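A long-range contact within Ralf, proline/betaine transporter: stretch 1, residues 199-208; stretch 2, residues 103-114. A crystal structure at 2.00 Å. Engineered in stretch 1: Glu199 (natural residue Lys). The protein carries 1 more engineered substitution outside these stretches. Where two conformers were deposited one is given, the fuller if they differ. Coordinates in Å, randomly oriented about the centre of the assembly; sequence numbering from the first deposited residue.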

# COMPACT_ATOMS: atom_id res chain seq x y z
N GLU A 199 4.47 11.04 -12.73
CA GLU A 199 5.61 10.12 -12.90
C GLU A 199 5.83 9.34 -11.61
O GLU A 199 6.93 9.29 -11.04
CB GLU A 199 6.88 10.85 -13.37
CG GLU A 199 6.65 11.65 -14.64
CD GLU A 199 7.90 12.05 -15.39
OE1 GLU A 199 8.79 12.66 -14.78
OE2 GLU A 199 7.95 11.81 -16.62
N LEU A 200 4.73 8.76 -11.18
CA LEU A 200 4.61 8.09 -9.91
C LEU A 200 5.60 6.87 -9.82
O LEU A 200 5.73 6.23 -10.84
CB LEU A 200 3.20 7.62 -9.63
CG LEU A 200 2.30 8.70 -9.08
CD1 LEU A 200 1.05 8.17 -8.43
CD2 LEU A 200 2.99 9.73 -8.22
N ASN A 201 6.39 6.41 -8.82
CA ASN A 201 7.17 5.22 -8.79
C ASN A 201 6.63 4.32 -7.73
O ASN A 201 6.54 4.72 -6.59
CB ASN A 201 8.61 5.55 -8.50
CG ASN A 201 9.15 6.60 -9.44
OD1 ASN A 201 9.02 6.46 -10.63
ND2 ASN A 201 9.72 7.65 -8.90
N PHE A 202 6.20 3.16 -8.15
CA PHE A 202 5.68 2.11 -7.26
C PHE A 202 6.74 1.04 -7.08
O PHE A 202 7.55 0.84 -7.97
CB PHE A 202 4.42 1.45 -7.85
CG PHE A 202 3.21 2.36 -7.94
CD1 PHE A 202 3.00 3.17 -9.06
CD2 PHE A 202 2.28 2.41 -6.91
CE1 PHE A 202 1.87 3.99 -9.15
CE2 PHE A 202 1.18 3.27 -6.97
CZ PHE A 202 0.97 4.04 -8.10
N VAL A 203 6.66 0.27 -5.98
CA VAL A 203 7.52 -0.90 -5.79
C VAL A 203 7.17 -1.90 -6.94
O VAL A 203 6.03 -1.92 -7.40
CB VAL A 203 7.31 -1.57 -4.39
CG1 VAL A 203 7.68 -0.62 -3.26
CG2 VAL A 203 5.88 -2.08 -4.21
N ASP A 204 8.14 -2.70 -7.39
CA ASP A 204 7.91 -3.69 -8.44
C ASP A 204 7.19 -4.90 -7.87
O ASP A 204 6.49 -5.61 -8.59
CB ASP A 204 9.25 -4.15 -9.06
CG ASP A 204 9.89 -3.15 -10.02
OD1 ASP A 204 9.13 -2.44 -10.74
OD2 ASP A 204 11.14 -3.11 -10.08
N SER A 205 7.38 -5.14 -6.58
CA SER A 205 6.81 -6.27 -5.88
C SER A 205 6.55 -5.88 -4.44
O SER A 205 7.23 -4.99 -3.90
CB SER A 205 7.76 -7.46 -5.94
OG SER A 205 8.87 -7.24 -5.08
N SER A 206 5.58 -6.54 -3.82
CA SER A 206 5.21 -6.29 -2.43
C SER A 206 5.83 -7.35 -1.49
O SER A 206 6.17 -8.44 -1.96
CB SER A 206 3.68 -6.30 -2.31
OG SER A 206 3.12 -5.17 -2.96
N PRO A 207 5.98 -7.04 -0.15
CA PRO A 207 6.51 -8.05 0.79
C PRO A 207 5.74 -9.37 0.75
O PRO A 207 4.51 -9.38 0.61
CB PRO A 207 6.33 -7.38 2.16
CG PRO A 207 6.34 -5.92 1.87
CD PRO A 207 5.64 -5.79 0.56
N GLY A 208 6.49 -10.46 0.88
CA GLY A 208 5.93 -11.80 0.86
C GLY A 208 5.97 -12.40 -0.52
O GLY A 208 6.87 -12.12 -1.31
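Stretch 2 (103-114) TFKLPGEAQKID

Stretch 2 lies along stretch 1 as an irregular segment leading into a helix, held by a single beta bridge between Phe202 and Leu106, by apolar packing around that bridge, and by a water-mediated junction farther along. The two chains run in the same direction: Phe202 CA lies 4.3 Å from Leu106 CA, and four residues later Ser206 is nearest Gly108, with a separation of 5.9 Å between Ser206 CA and Gly108 CA. Over the same span stretch 2 advances by only two residues, so the register is not kept beyond the bridge.

At the bridge, Leu106 uses both of its backbone polar groups. Leu106 N donates to Asn201 O at 2.9 Å, and Leu106 O accepts from Val203 N, also at 2.9 Å; both bonds are nearly straight, with angles at the hydrogen of 170° and 165°. The close approach of the backbones also brings Lys105 CA to 3.5 Å from Asn201 O and Phe202 CA to 3.4 Å from Leu106 O, two CA-H...O contacts that supplement the conventional bonds. Just before the bridge, water 1 accepts from Asn201 N at 3.0 Å and its oxygen lies 2.8 Å from Phe104 O, linking Asn201 N and Phe104 O, which do not bond to each other directly.

Leu106, which has the largest area covered by the other stretch, packs its side chain against Phe202 and Leu200. Its CD1 sits over one face of the Phe202 ring, 4.2 Å from the centroid, in a CH-pi contact, and lies 3.9 Å from Leu200 CD1. Leu106 CB approaches Phe202 CD2 to 3.6 Å, while Ile113 CD1, from the helix, reaches Phe202 CE2 at 4.2 Å. Val203, beside the bridge, reaches from Lys105 to Gly108, with Val203 CG1 4.1 Å from Lys105 CB and Val203 CG2 3.6 Å from Gly108 N.

Gly108 leaves room for Ser206, whose CA-to-CB bond points toward stretch 2: a CB on Gly108 would come within a tight 3.1 Å of Ser206 OG. Water 2 joins the two chains here, accepting from Gly108 N at 2.8 Å, donating to Glu109 OE2 at 3.1 Å and hydrogen bonding with Ser206 OG at 2.8 Å. Glu109 occupies the N-cap position of the helix that begins at Ala110. Its carboxylate is anchored by a salt bridge between Glu109 OE2 and Lys112 NZ, at 2.9 Å, and Pro207 closes over this pair, with Pro207 CD 3.4 Å from Glu109 OE2 and Pro207 CG 4.1 Å from Lys112 NZ.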

# COMPACT_ATOMS: atom_id res chain seq x y z
N THR A 103 7.50 11.67 -2.95
CA THR A 103 8.33 11.35 -1.82
C THR A 103 8.56 9.84 -1.67
O THR A 103 9.57 9.43 -1.21
CB THR A 103 7.74 11.89 -0.51
OG1 THR A 103 7.37 13.25 -0.65
CG2 THR A 103 8.71 11.80 0.57
N PHE A 104 7.60 9.05 -2.09
CA PHE A 104 7.63 7.62 -1.88
C PHE A 104 8.02 6.77 -3.06
O PHE A 104 7.88 7.12 -4.20
CB PHE A 104 6.25 7.11 -1.46
CG PHE A 104 5.72 7.75 -0.24
CD1 PHE A 104 4.96 8.88 -0.32
CD2 PHE A 104 5.98 7.23 0.99
CE1 PHE A 104 4.48 9.48 0.80
CE2 PHE A 104 5.51 7.82 2.12
CZ PHE A 104 4.76 8.94 2.02
N LYS A 105 8.58 5.29 -2.99
CA LYS A 105 8.24 4.08 -3.63
C LYS A 105 6.94 3.69 -2.94
O LYS A 105 6.95 3.17 -1.86
CB LYS A 105 9.34 3.12 -3.35
CG LYS A 105 10.65 3.50 -3.86
CD LYS A 105 10.76 3.48 -5.36
N LEU A 106 6.06 3.95 -3.82
CA LEU A 106 4.73 3.66 -3.36
C LEU A 106 4.42 2.18 -3.26
O LEU A 106 4.84 1.42 -4.08
CB LEU A 106 3.69 4.36 -4.21
CG LEU A 106 3.69 5.87 -4.28
CD1 LEU A 106 2.90 6.39 -5.43
CD2 LEU A 106 3.15 6.45 -3.01
N PRO A 107 3.69 1.79 -2.24
CA PRO A 107 3.38 0.35 -2.06
C PRO A 107 2.39 -0.13 -3.13
O PRO A 107 1.66 0.69 -3.72
CB PRO A 107 2.75 0.29 -0.65
CG PRO A 107 2.22 1.64 -0.40
CD PRO A 107 3.09 2.62 -1.16
N GLY A 108 2.42 -1.44 -3.38
CA GLY A 108 1.54 -2.09 -4.35
C GLY A 108 0.36 -2.79 -3.71
O GLY A 108 -0.33 -3.56 -4.37
N GLU A 109 0.14 -2.55 -2.40
CA GLU A 109 -0.98 -3.11 -1.63
C GLU A 109 -2.00 -2.02 -1.41
O GLU A 109 -1.62 -0.89 -1.08
CB GLU A 109 -0.50 -3.69 -0.29
CG GLU A 109 0.34 -4.94 -0.48
CD GLU A 109 1.09 -5.31 0.77
OE1 GLU A 109 0.45 -5.66 1.78
OE2 GLU A 109 2.33 -5.14 0.76
N ALA A 110 -3.29 -2.32 -1.68
CA ALA A 110 -4.36 -1.32 -1.61
C ALA A 110 -4.48 -0.63 -0.24
O ALA A 110 -4.60 0.59 -0.20
CB ALA A 110 -5.69 -1.95 -1.98
N GLN A 111 -4.49 -1.41 0.84
CA GLN A 111 -4.65 -0.83 2.20
C GLN A 111 -3.52 0.10 2.58
O GLN A 111 -3.75 1.09 3.27
CB GLN A 111 -4.78 -1.93 3.26
CG GLN A 111 -6.02 -2.80 3.15
CD GLN A 111 -6.03 -3.71 4.35
OE1 GLN A 111 -5.99 -3.25 5.49
NE2 GLN A 111 -5.92 -4.99 4.13
N LYS A 112 -2.30 -0.21 2.07
CA LYS A 112 -1.10 0.59 2.26
C LYS A 112 -1.20 1.90 1.48
O LYS A 112 -0.98 2.97 2.05
CB LYS A 112 0.15 -0.22 1.90
CG LYS A 112 0.42 -1.34 2.90
CD LYS A 112 1.72 -2.06 2.66
CE LYS A 112 1.94 -3.05 3.78
NZ LYS A 112 2.95 -4.05 3.36
N ILE A 113 -1.56 1.85 0.19
CA ILE A 113 -1.71 3.11 -0.60
C ILE A 113 -2.84 3.99 -0.01
O ILE A 113 -2.74 5.22 -0.01
CB ILE A 113 -1.84 2.88 -2.16
CG1 ILE A 113 -1.49 4.17 -2.97
CG2 ILE A 113 -3.22 2.38 -2.57
CD1 ILE A 113 -0.03 4.43 -3.17
N ASP A 114 -3.90 3.34 0.52
CA ASP A 114 -5.03 3.98 1.16
C ASP A 114 -4.56 4.76 2.40
O ASP A 114 -4.93 5.92 2.57
CB ASP A 114 -6.05 2.91 1.57
CG ASP A 114 -7.41 3.46 1.92
OD1 ASP A 114 -7.76 4.52 1.40
OD2 ASP A 114 -8.12 2.82 2.68
O HOH W 1 6.25 8.02 -6.34
O HOH W 2 3.36 -3.00 -1.21